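TRNA-5-methyluridine(54) 2-sulfurtransferase (Pyrococcus horikoshii, PDB 3VRH) catalyses the ATP-dependent 2-thiolation of 5-methyluridine at position 54 in the T loop of tRNAs, a modification that stabilises tRNA at high temperature. Local coordinates at residues 3-8 and 23-28; 62-67 and 72-77; 137-142 and 149-154. All coordinates share one frame; numbering follows the deposited sequence.

Interaction 1. Residues 3-8 and 23-28; sequences CKFCSR and EEHFKE. With ZN (zinc ion), chain B.
C3, C6 and H25 meet at a zinc ion, which links the loop to the helix. C3 SG lies 2.4 Å from the zinc and C6 SG 2.5 Å from it. C3 SG is turned anti to the backbone N, while C6 SG lies between its backbone N and carbonyl carbon; with these two turns both sulfurs face one metal. H25 reaches across from the first turn of helix 23-40 and binds through ND1, 2.2 Å from the metal. C22, just before the helix, gives the fourth ligand. This makes a Cys3His zinc site. C3 and C6 form its CxxC knuckle, in the N-terminal LIM-type domain of TtuA.

Hydrogen bonds to sulfur shape the knuckle. F5 N donates to C3 SG and R8 N to C6 SG, both close to straight, at 167° and 162°. Each sulfur accepts one backbone N-H from the loop, which would be expected to ease its negative charge. C3 N also bonds to R8 O, which closes the loop.

F5 CB sits over the centre of one face of the H25 imidazole, 3.7 Å from its centroid, as a CH-pi contact. The two rings are oblique, with planes at 38°. C6 SG lies at the imidazole edge.

Interaction 2. Residues 62-67 and 72-77; sequences VTAYVL and YNIECL
L67 and Y72 are joined by the one hydrogen bond across this contact. Y72 N donates to L67 O over 2.9 Å, with an N-H...O angle of 159°. The same oxygen lies at the edge of the Y72 ring, in its plane, 3.4 Å from Y72 CD1. The bond ties the loop before the strand to the C-terminal part of the helix.

I74 makes apolar contacts with the helix through both of its branches. CG2 meets L67 CB at 3.8 Å, and the two side chains cross at about a right angle. The other branch starts between the backbone N and the carbonyl carbon (chi1 64°) and carries CD1 to A64, 3.9 Å from A64 CB. CD1 also presses close on A64 O, 3.2 Å away, a tight contact. Two residues on, C76 SG touches A64 CB at 3.8 Å. Replacing I74 by an alanine would remove CG2 and CD1 and would probably open a gap beside L67 CB and A64, leaving A64 with C76 SG alone on this segment.

Helix 58-69 and strand 73-80 are the second and third elements of a beta-alpha-beta unit that begins with strand 49-53. The short segments run nearly antiparallel, at 155°, with axes 8.9 Å apart. A64 also packs on V52 of strand 49-53. Helices 23-40 and 201-211 cover other sides of the helix, with F30 and Y207 both touching V62 and V66.

Interaction 3. Residues 137-142 and 149-154; sequences YIMNKF and DAIATG. With BCN (bicine), chain D.
M139 meets I151 and T153 where helix 127-145 packs on strand 150-152. The strand belongs to the parallel part of the central sheet of the PP-loop ATPase domain, a member of the HUP superfamily. It lies between strands 49-53 and 191-193. The helix and strand are joined by a short connection, and the contact is buried.

Within residues 137-142, M139 is the first to touch the strand segment. Its CG stands anti to the carbonyl carbon (chi1 -75°), and the chain bends at its last torsion (chi3 57°). The terminal methyl CE is thereby brought against I151 CG2, at 3.6 Å. The same methyl reaches T153 CG2 at 4.0 Å, where the two side chains meet at about a right angle. M139 also packs on A53 and I79, two residues of the ATP site. This places its side chain next to the nucleotide pocket.

The backbone of M139 takes part as well. I151 turns its other branch towards the helix, and CD1 rests 3.5 Å from M139 O. This is a van der Waals contact.

N140 follows. It meets the strand through its backbone, with N140 CA 3.9 Å from I151 CD1. Its amide is used elsewhere: OD1 accepts from I190 N, and ND2 donates to K188 O. Both ends of this buried side chain are therefore satisfied by the chain leading into strand 191-193.

Just after the strand, T153 and G154 line the bicine pocket, and G154 is also an ATP-binding residue. T153 OG1 is hydrogen-bonded to H155 ND1. The T153 methyl CG2 has two neighbours in different directions, M139 CE and bicine O6, the latter 3.5 Å away.

How the interactions relate
Interactions 2 and 3 belong to the same PP-loop domain and pack on the same sheet, with centres about 12 Å apart. They touch directly: T63 OG1 lies 3.1 Å from G154 CA, and L67 CD1 is 3.7 Å from A152 CB. L77 CD2 also meets F142 CB at 4.0 Å. T153 and G154 of interaction 3 line the bicine pocket, and G154 also binds ATP. Interaction 2 is set farther off, with the A64 side chain about 9 Å from bicine. Interaction 1 is a separate zinc site, its centre about 24 Å from that of interaction 2 and 34 Å from that of interaction 3. Helix 23-40 starts at that site and runs on to pack against helix 58-69 of interaction 2.

Interaction 1. Residues 3-8 and 23-28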
loop_
_atom_site.group_PDB
_atom_site.type_symbol
_atom_site.label_atom_id
_atom_site.label_comp_id
_atom_site.label_asym_id
_atom_site.label_seq_id
_atom_site.Cartn_x
_atom_site.Cartn_y
_atom_site.Cartn_z
ATOM N N CYS A 3 -10.367 -13.853 -33.212
ATOM C CA CYS A 3 -11.250 -13.848 -32.068
ATOM C C CYS A 3 -11.516 -15.275 -31.574
ATOM O O CYS A 3 -11.540 -16.231 -32.354
ATOM C CB CYS A 3 -12.559 -13.126 -32.426
ATOM S SG CYS A 3 -13.791 -13.099 -31.107
ATOM N N LYS A 4 -11.698 -15.406 -30.265
ATOM C CA LYS A 4 -12.046 -16.682 -29.664
ATOM C C LYS A 4 -13.412 -17.195 -30.149
ATOM O O LYS A 4 -13.645 -18.407 -30.185
ATOM C CB LYS A 4 -12.056 -16.562 -28.140
ATOM C CG LYS A 4 -12.283 -17.881 -27.415
ATOM C CD LYS A 4 -12.337 -17.717 -25.895
ATOM C CE LYS A 4 -13.076 -18.877 -25.221
ATOM N NZ LYS A 4 -13.149 -18.718 -23.723
ATOM N N PHE A 5 -14.310 -16.276 -30.508
ATOM C CA PHE A 5 -15.704 -16.641 -30.766
ATOM C C PHE A 5 -16.143 -16.544 -32.226
ATOM O O PHE A 5 -17.272 -16.916 -32.566
ATOM C CB PHE A 5 -16.642 -15.819 -29.881
ATOM C CG PHE A 5 -16.501 -16.122 -28.425
ATOM C CD1 PHE A 5 -17.043 -17.278 -27.891
ATOM C CD2 PHE A 5 -15.823 -15.257 -27.586
ATOM C CE1 PHE A 5 -16.909 -17.564 -26.533
ATOM C CE2 PHE A 5 -15.682 -15.534 -26.238
ATOM C CZ PHE A 5 -16.222 -16.690 -25.709
ATOM N N CYS A 6 -15.255 -16.045 -33.076
ATOM C CA CYS A 6 -15.509 -15.985 -34.505
ATOM C C CYS A 6 -14.207 -15.860 -35.273
ATOM O O CYS A 6 -13.116 -16.021 -34.715
ATOM C CB CYS A 6 -16.455 -14.836 -34.866
ATOM S SG CYS A 6 -15.730 -13.171 -34.844
ATOM N N SER A 7 -14.340 -15.565 -36.557
ATOM C CA SER A 7 -13.225 -15.586 -37.494
ATOM C C SER A 7 -12.658 -14.181 -37.729
ATOM O O SER A 7 -11.719 -13.995 -38.513
ATOM C CB SER A 7 -13.685 -16.252 -38.804
ATOM O OG SER A 7 -12.992 -15.765 -39.934
ATOM N N ARG A 8 -13.223 -13.195 -37.031
ATOM C CA ARG A 8 -12.771 -11.806 -37.160
ATOM C C ARG A 8 -11.417 -11.568 -36.491
ATOM O O ARG A 8 -11.011 -12.312 -35.589
ATOM C CB ARG A 8 -13.814 -10.829 -36.601
ATOM C CG ARG A 8 -15.103 -10.756 -37.420
ATOM C CD ARG A 8 -16.098 -9.764 -36.839
ATOM N NE ARG A 8 -17.398 -9.831 -37.517
ATOM C CZ ARG A 8 -18.412 -10.603 -37.128
ATOM N NH1 ARG A 8 -18.282 -11.388 -36.058
ATOM N NH2 ARG A 8 -19.560 -10.595 -37.807
ATOM N N GLU A 23 -13.800 -6.663 -32.021
ATOM C CA GLU A 23 -14.496 -5.487 -31.523
ATOM C C GLU A 23 -15.858 -5.803 -30.925
ATOM O O GLU A 23 -16.158 -5.389 -29.814
ATOM C CB GLU A 23 -14.675 -4.468 -32.643
ATOM C CG GLU A 23 -13.465 -3.605 -32.920
ATOM C CD GLU A 23 -13.844 -2.346 -33.687
ATOM O OE1 GLU A 23 -12.982 -1.807 -34.421
ATOM O OE2 GLU A 23 -15.014 -1.905 -33.550
ATOM N N GLU A 24 -16.687 -6.539 -31.666
ATOM C CA GLU A 24 -18.067 -6.754 -31.238
ATOM C C GLU A 24 -18.155 -7.681 -30.047
ATOM O O GLU A 24 -18.967 -7.468 -29.146
ATOM C CB GLU A 24 -18.923 -7.268 -32.391
ATOM C CG GLU A 24 -19.231 -6.197 -33.428
ATOM C CD GLU A 24 -19.972 -5.005 -32.832
ATOM O OE1 GLU A 24 -20.911 -5.223 -32.028
ATOM O OE2 GLU A 24 -19.610 -3.852 -33.158
ATOM N N HIS A 25 -17.309 -8.709 -30.031
ATOM C CA HIS A 25 -17.287 -9.637 -28.908
ATOM C C HIS A 25 -16.629 -9.027 -27.681
ATOM O O HIS A 25 -16.922 -9.441 -26.557
ATOM C CB HIS A 25 -16.648 -10.987 -29.271
ATOM C CG HIS A 25 -17.590 -11.910 -29.968
ATOM N ND1 HIS A 25 -17.448 -12.249 -31.291
ATOM C CD2 HIS A 25 -18.734 -12.503 -29.551
ATOM C CE1 HIS A 25 -18.438 -13.039 -31.659
ATOM N NE2 HIS A 25 -19.238 -13.208 -30.622
ATOM N N PHE A 26 -15.745 -8.050 -27.891
ATOM C CA PHE A 26 -15.209 -7.297 -26.764
ATOM C C PHE A 26 -16.294 -6.427 -26.125
ATOM O O PHE A 26 -16.428 -6.394 -24.897
ATOM C CB PHE A 26 -14.033 -6.412 -27.180
ATOM C CG PHE A 26 -13.642 -5.424 -26.127
ATOM C CD1 PHE A 26 -13.089 -5.857 -24.922
ATOM C CD2 PHE A 26 -13.852 -4.067 -26.317
ATOM C CE1 PHE A 26 -12.738 -4.949 -23.937
ATOM C CE2 PHE A 26 -13.505 -3.150 -25.335
ATOM C CZ PHE A 26 -12.948 -3.590 -24.141
ATOM N N LYS A 27 -17.050 -5.712 -26.966
ATOM C CA LYS A 27 -18.153 -4.870 -26.498
ATOM C C LYS A 27 -19.084 -5.697 -25.630
ATOM O O LYS A 27 -19.436 -5.303 -24.512
ATOM C CB LYS A 27 -18.914 -4.265 -27.685
ATOM C CG LYS A 27 -18.234 -3.013 -28.239
ATOM C CD LYS A 27 -18.630 -2.675 -29.684
ATOM C CE LYS A 27 -20.123 -2.525 -29.880
ATOM N NZ LYS A 27 -20.434 -1.905 -31.221
ATOM N N GLU A 28 -19.445 -6.867 -26.152
ATOM C CA GLU A 28 -20.313 -7.810 -25.455
ATOM C C GLU A 28 -19.717 -8.271 -24.127
ATOM O O GLU A 28 -20.395 -8.259 -23.094
ATOM C CB GLU A 28 -20.606 -9.009 -26.363
ATOM C CG GLU A 28 -21.411 -10.106 -25.694
ATOM C CD GLU A 28 -21.906 -11.181 -26.671
ATOM O OE1 GLU A 28 -21.416 -11.243 -27.823
ATOM O OE2 GLU A 28 -22.797 -11.966 -26.277
HETATM ZN ZN ZN B . -15.577 -12.238 -32.497
#

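Interaction 2. Residues 62-67 and 72-77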
loop_
_atom_site.group_PDB
_atom_site.type_symbol
_atom_site.label_atom_id
_atom_site.label_comp_id
_atom_site.label_asym_id
_atom_site.label_seq_id
_atom_site.Cartn_x
_atom_site.Cartn_y
_atom_site.Cartn_z
ATOM N N VAL A 62 -18.437 6.214 -20.692
ATOM C CA VAL A 62 -18.657 4.797 -20.937
ATOM C C VAL A 62 -19.708 4.287 -19.941
ATOM O O VAL A 62 -20.531 3.424 -20.265
ATOM C CB VAL A 62 -17.307 4.004 -20.822
ATOM C CG1 VAL A 62 -17.537 2.502 -20.635
ATOM C CG2 VAL A 62 -16.441 4.262 -22.060
ATOM N N THR A 63 -19.685 4.842 -18.731
ATOM C CA THR A 63 -20.639 4.441 -17.710
ATOM C C THR A 63 -22.046 4.726 -18.232
ATOM O O THR A 63 -22.881 3.825 -18.288
ATOM C CB THR A 63 -20.437 5.184 -16.377
ATOM O OG1 THR A 63 -19.157 4.851 -15.826
ATOM C CG2 THR A 63 -21.512 4.805 -15.372
ATOM N N ALA A 64 -22.298 5.966 -18.636
ATOM C CA ALA A 64 -23.635 6.340 -19.107
ATOM C C ALA A 64 -23.992 5.576 -20.365
ATOM O O ALA A 64 -25.141 5.183 -20.554
ATOM C CB ALA A 64 -23.721 7.830 -19.352
ATOM N N TYR A 65 -23.001 5.362 -21.217
ATOM C CA TYR A 65 -23.209 4.640 -22.450
ATOM C C TYR A 65 -23.700 3.216 -22.182
ATOM O O TYR A 65 -24.672 2.771 -22.789
ATOM C CB TYR A 65 -21.935 4.610 -23.310
ATOM C CG TYR A 65 -22.160 4.018 -24.699
ATOM C CD1 TYR A 65 -22.268 2.640 -24.883
ATOM C CD2 TYR A 65 -22.262 4.835 -25.820
ATOM C CE1 TYR A 65 -22.468 2.089 -26.121
ATOM C CE2 TYR A 65 -22.481 4.291 -27.091
ATOM C CZ TYR A 65 -22.578 2.912 -27.230
ATOM O OH TYR A 65 -22.785 2.350 -28.467
ATOM N N VAL A 66 -23.019 2.506 -21.291
ATOM C CA VAL A 66 -23.339 1.108 -21.039
ATOM C C VAL A 66 -24.619 0.923 -20.226
ATOM O O VAL A 66 -25.415 0.037 -20.531
ATOM C CB VAL A 66 -22.163 0.331 -20.376
ATOM C CG1 VAL A 66 -22.563 -1.105 -20.066
ATOM C CG2 VAL A 66 -20.952 0.321 -21.293
ATOM N N LEU A 67 -24.812 1.736 -19.191
ATOM C CA LEU A 67 -26.058 1.667 -18.430
ATOM C C LEU A 67 -27.252 1.840 -19.369
ATOM O O LEU A 67 -28.263 1.161 -19.221
ATOM C CB LEU A 67 -26.101 2.733 -17.344
ATOM C CG LEU A 67 -25.133 2.524 -16.175
ATOM C CD1 LEU A 67 -25.338 3.597 -15.145
ATOM C CD2 LEU A 67 -25.302 1.162 -15.557
ATOM N N TYR A 72 -31.045 0.648 -18.646
ATOM C CA TYR A 72 -31.359 1.405 -17.443
ATOM C C TYR A 72 -31.939 2.772 -17.758
ATOM O O TYR A 72 -31.778 3.282 -18.864
ATOM C CB TYR A 72 -30.122 1.530 -16.539
ATOM C CG TYR A 72 -29.789 0.216 -15.886
ATOM C CD1 TYR A 72 -29.009 -0.720 -16.540
ATOM C CD2 TYR A 72 -30.292 -0.104 -14.634
ATOM C CE1 TYR A 72 -28.715 -1.942 -15.957
ATOM C CE2 TYR A 72 -30.012 -1.319 -14.044
ATOM C CZ TYR A 72 -29.225 -2.238 -14.711
ATOM O OH TYR A 72 -28.939 -3.455 -14.141
ATOM N N ASN A 73 -32.624 3.359 -16.782
ATOM C CA ASN A 73 -33.220 4.680 -16.957
ATOM C C ASN A 73 -32.236 5.763 -16.519
ATOM O O ASN A 73 -32.167 6.115 -15.345
ATOM C CB ASN A 73 -34.539 4.795 -16.174
ATOM C CG ASN A 73 -35.126 6.193 -16.228
ATOM O OD1 ASN A 73 -34.819 6.973 -17.132
ATOM N ND2 ASN A 73 -35.969 6.522 -15.254
ATOM N N ILE A 74 -31.471 6.297 -17.462
ATOM C CA ILE A 74 -30.405 7.191 -17.045
ATOM C C ILE A 74 -30.537 8.593 -17.616
ATOM O O ILE A 74 -30.929 8.778 -18.767
ATOM C CB ILE A 74 -29.011 6.612 -17.361
ATOM C CG1 ILE A 74 -28.827 6.475 -18.865
ATOM C CG2 ILE A 74 -28.804 5.248 -16.686
ATOM C CD1 ILE A 74 -27.493 6.970 -19.331
ATOM N N GLU A 75 -30.233 9.578 -16.781
ATOM C CA GLU A 75 -30.065 10.951 -17.233
ATOM C C GLU A 75 -28.661 11.362 -16.808
ATOM O O GLU A 75 -28.086 10.746 -15.903
ATOM C CB GLU A 75 -31.140 11.868 -16.633
ATOM C CG GLU A 75 -32.580 11.386 -16.965
ATOM C CD GLU A 75 -33.685 12.322 -16.479
ATOM O OE1 GLU A 75 -33.423 13.523 -16.279
ATOM O OE2 GLU A 75 -34.830 11.849 -16.304
ATOM N N CYS A 76 -28.102 12.374 -17.463
ATOM C CA CYS A 76 -26.737 12.769 -17.178
ATOM C C CYS A 76 -26.661 14.192 -16.689
ATOM O O CYS A 76 -27.505 15.029 -17.036
ATOM C CB CYS A 76 -25.859 12.581 -18.407
ATOM S SG CYS A 76 -25.929 10.907 -19.036
ATOM N N LEU A 77 -25.654 14.451 -15.864
ATOM C CA LEU A 77 -25.389 15.784 -15.363
ATOM C C LEU A 77 -23.935 16.135 -15.635
ATOM O O LEU A 77 -23.031 15.382 -15.261
ATOM C CB LEU A 77 -25.653 15.857 -13.860
ATOM C CG LEU A 77 -25.075 17.082 -13.144
ATOM C CD1 LEU A 77 -25.785 18.348 -13.586
ATOM C CD2 LEU A 77 -25.149 16.922 -11.624
#

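Interaction 3. Residues 137-142 and 149-154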
loop_
_atom_site.group_PDB
_atom_site.type_symbol
_atom_site.label_atom_id
_atom_site.label_comp_id
_atom_site.label_asym_id
_atom_site.label_seq_id
_atom_site.Cartn_x
_atom_site.Cartn_y
_atom_site.Cartn_z
ATOM N N TYR A 137 -20.835 17.699 -3.916
ATOM C CA TYR A 137 -21.991 18.303 -3.280
ATOM C C TYR A 137 -23.089 18.533 -4.306
ATOM O O TYR A 137 -24.256 18.202 -4.072
ATOM C CB TYR A 137 -21.628 19.636 -2.623
ATOM C CG TYR A 137 -22.841 20.361 -2.045
ATOM C CD1 TYR A 137 -23.543 21.289 -2.798
ATOM C CD2 TYR A 137 -23.275 20.116 -0.743
ATOM C CE1 TYR A 137 -24.648 21.946 -2.283
ATOM C CE2 TYR A 137 -24.364 20.777 -0.216
ATOM C CZ TYR A 137 -25.054 21.691 -1.002
ATOM O OH TYR A 137 -26.147 22.356 -0.497
ATOM N N ILE A 138 -22.704 19.114 -5.436
ATOM C CA ILE A 138 -23.671 19.446 -6.481
ATOM C C ILE A 138 -24.302 18.190 -7.064
ATOM O O ILE A 138 -25.501 18.165 -7.320
ATOM C CB ILE A 138 -23.035 20.288 -7.600
ATOM C CG1 ILE A 138 -22.639 21.665 -7.066
ATOM C CG2 ILE A 138 -24.004 20.436 -8.783
ATOM C CD1 ILE A 138 -21.969 22.574 -8.103
ATOM N N MET A 139 -23.492 17.147 -7.265
ATOM C CA MET A 139 -23.994 15.887 -7.800
ATOM C C MET A 139 -25.075 15.359 -6.878
ATOM O O MET A 139 -26.138 14.941 -7.327
ATOM C CB MET A 139 -22.898 14.817 -7.898
ATOM C CG MET A 139 -21.903 14.983 -9.029
ATOM S SD MET A 139 -20.489 13.905 -8.695
ATOM C CE MET A 139 -21.323 12.335 -8.566
ATOM N N ASN A 140 -24.783 15.372 -5.584
ATOM C CA ASN A 140 -25.717 14.827 -4.627
ATOM C C ASN A 140 -26.968 15.679 -4.461
ATOM O O ASN A 140 -28.057 15.150 -4.458
ATOM C CB ASN A 140 -25.051 14.566 -3.275
ATOM C CG ASN A 140 -26.020 13.962 -2.272
ATOM O OD1 ASN A 140 -26.399 12.799 -2.371
ATOM N ND2 ASN A 140 -26.423 14.756 -1.311
ATOM N N LYS A 141 -26.815 16.991 -4.320
ATOM C CA LYS A 141 -27.992 17.841 -4.149
ATOM C C LYS A 141 -28.870 17.891 -5.403
ATOM O O LYS A 141 -30.086 18.035 -5.297
ATOM C CB LYS A 141 -27.628 19.259 -3.691
ATOM C CG LYS A 141 -28.859 20.063 -3.254
ATOM C CD LYS A 141 -28.516 21.299 -2.441
ATOM C CE LYS A 141 -29.741 21.778 -1.664
ATOM N NZ LYS A 141 -30.975 21.753 -2.523
ATOM N N PHE A 142 -28.257 17.744 -6.577
ATOM C CA PHE A 142 -29.003 17.705 -7.831
ATOM C C PHE A 142 -29.786 16.415 -7.924
ATOM O O PHE A 142 -30.934 16.402 -8.363
ATOM C CB PHE A 142 -28.075 17.823 -9.049
ATOM C CG PHE A 142 -28.814 17.921 -10.353
ATOM C CD1 PHE A 142 -29.248 16.780 -11.011
ATOM C CD2 PHE A 142 -29.104 19.162 -10.906
ATOM C CE1 PHE A 142 -29.942 16.873 -12.195
ATOM C CE2 PHE A 142 -29.793 19.251 -12.091
ATOM C CZ PHE A 142 -30.212 18.104 -12.732
ATOM N N ASP A 149 -32.871 8.162 -7.805
ATOM C CA ASP A 149 -32.696 7.078 -6.842
ATOM C C ASP A 149 -31.238 6.706 -6.625
ATOM O O ASP A 149 -30.897 6.065 -5.631
ATOM C CB ASP A 149 -33.460 5.836 -7.297
ATOM C CG ASP A 149 -34.943 6.098 -7.440
ATOM O OD1 ASP A 149 -35.519 6.753 -6.544
ATOM O OD2 ASP A 149 -35.522 5.676 -8.459
ATOM N N ALA A 150 -30.377 7.095 -7.558
ATOM C CA ALA A 150 -29.003 6.629 -7.519
ATOM C C ALA A 150 -28.126 7.505 -8.398
ATOM O O ALA A 150 -28.577 8.053 -9.404
ATOM C CB ALA A 150 -28.935 5.184 -7.993
ATOM N N ILE A 151 -26.869 7.629 -8.002
ATOM C CA ILE A 151 -25.849 8.278 -8.809
ATOM C C ILE A 151 -24.837 7.204 -9.177
ATOM O O ILE A 151 -24.315 6.508 -8.302
ATOM C CB ILE A 151 -25.145 9.374 -8.002
ATOM C CG1 ILE A 151 -26.118 10.500 -7.687
ATOM C CG2 ILE A 151 -23.911 9.882 -8.726
ATOM C CD1 ILE A 151 -25.595 11.491 -6.692
ATOM N N ALA A 152 -24.576 7.047 -10.466
ATOM C CA ALA A 152 -23.533 6.130 -10.922
ATOM C C ALA A 152 -22.310 6.930 -11.380
ATOM O O ALA A 152 -22.453 7.890 -12.139
ATOM C CB ALA A 152 -24.049 5.261 -12.048
ATOM N N THR A 153 -21.122 6.548 -10.895
ATOM C CA THR A 153 -19.870 7.160 -11.330
ATOM C C THR A 153 -19.016 6.165 -12.134
ATOM O O THR A 153 -19.337 4.982 -12.211
ATOM C CB THR A 153 -19.081 7.731 -10.142
ATOM O OG1 THR A 153 -18.683 6.665 -9.286
ATOM C CG2 THR A 153 -19.941 8.714 -9.344
ATOM N N GLY A 154 -17.943 6.651 -12.743
ATOM C CA GLY A 154 -17.176 5.879 -13.707
ATOM C C GLY A 154 -15.882 5.248 -13.193
ATOM O O GLY A 154 -15.107 4.701 -13.972
HETATM N N1 BCN D . -15.837 10.032 -13.006
HETATM C C1 BCN D . -14.909 8.828 -13.012
HETATM C C2 BCN D . -13.608 9.040 -12.335
HETATM O O21 BCN D . -13.560 9.895 -11.413
HETATM O O22 BCN D . -12.590 8.407 -12.692
HETATM C C3 BCN D . -15.604 10.894 -14.196
HETATM C C4 BCN D . -14.871 10.295 -15.415
HETATM O O4 BCN D . -15.125 10.642 -16.541
HETATM C C5 BCN D . -17.227 9.581 -13.002
HETATM C C6 BCN D . -18.201 10.644 -12.721
HETATM O O6 BCN D . -19.313 10.385 -12.402
#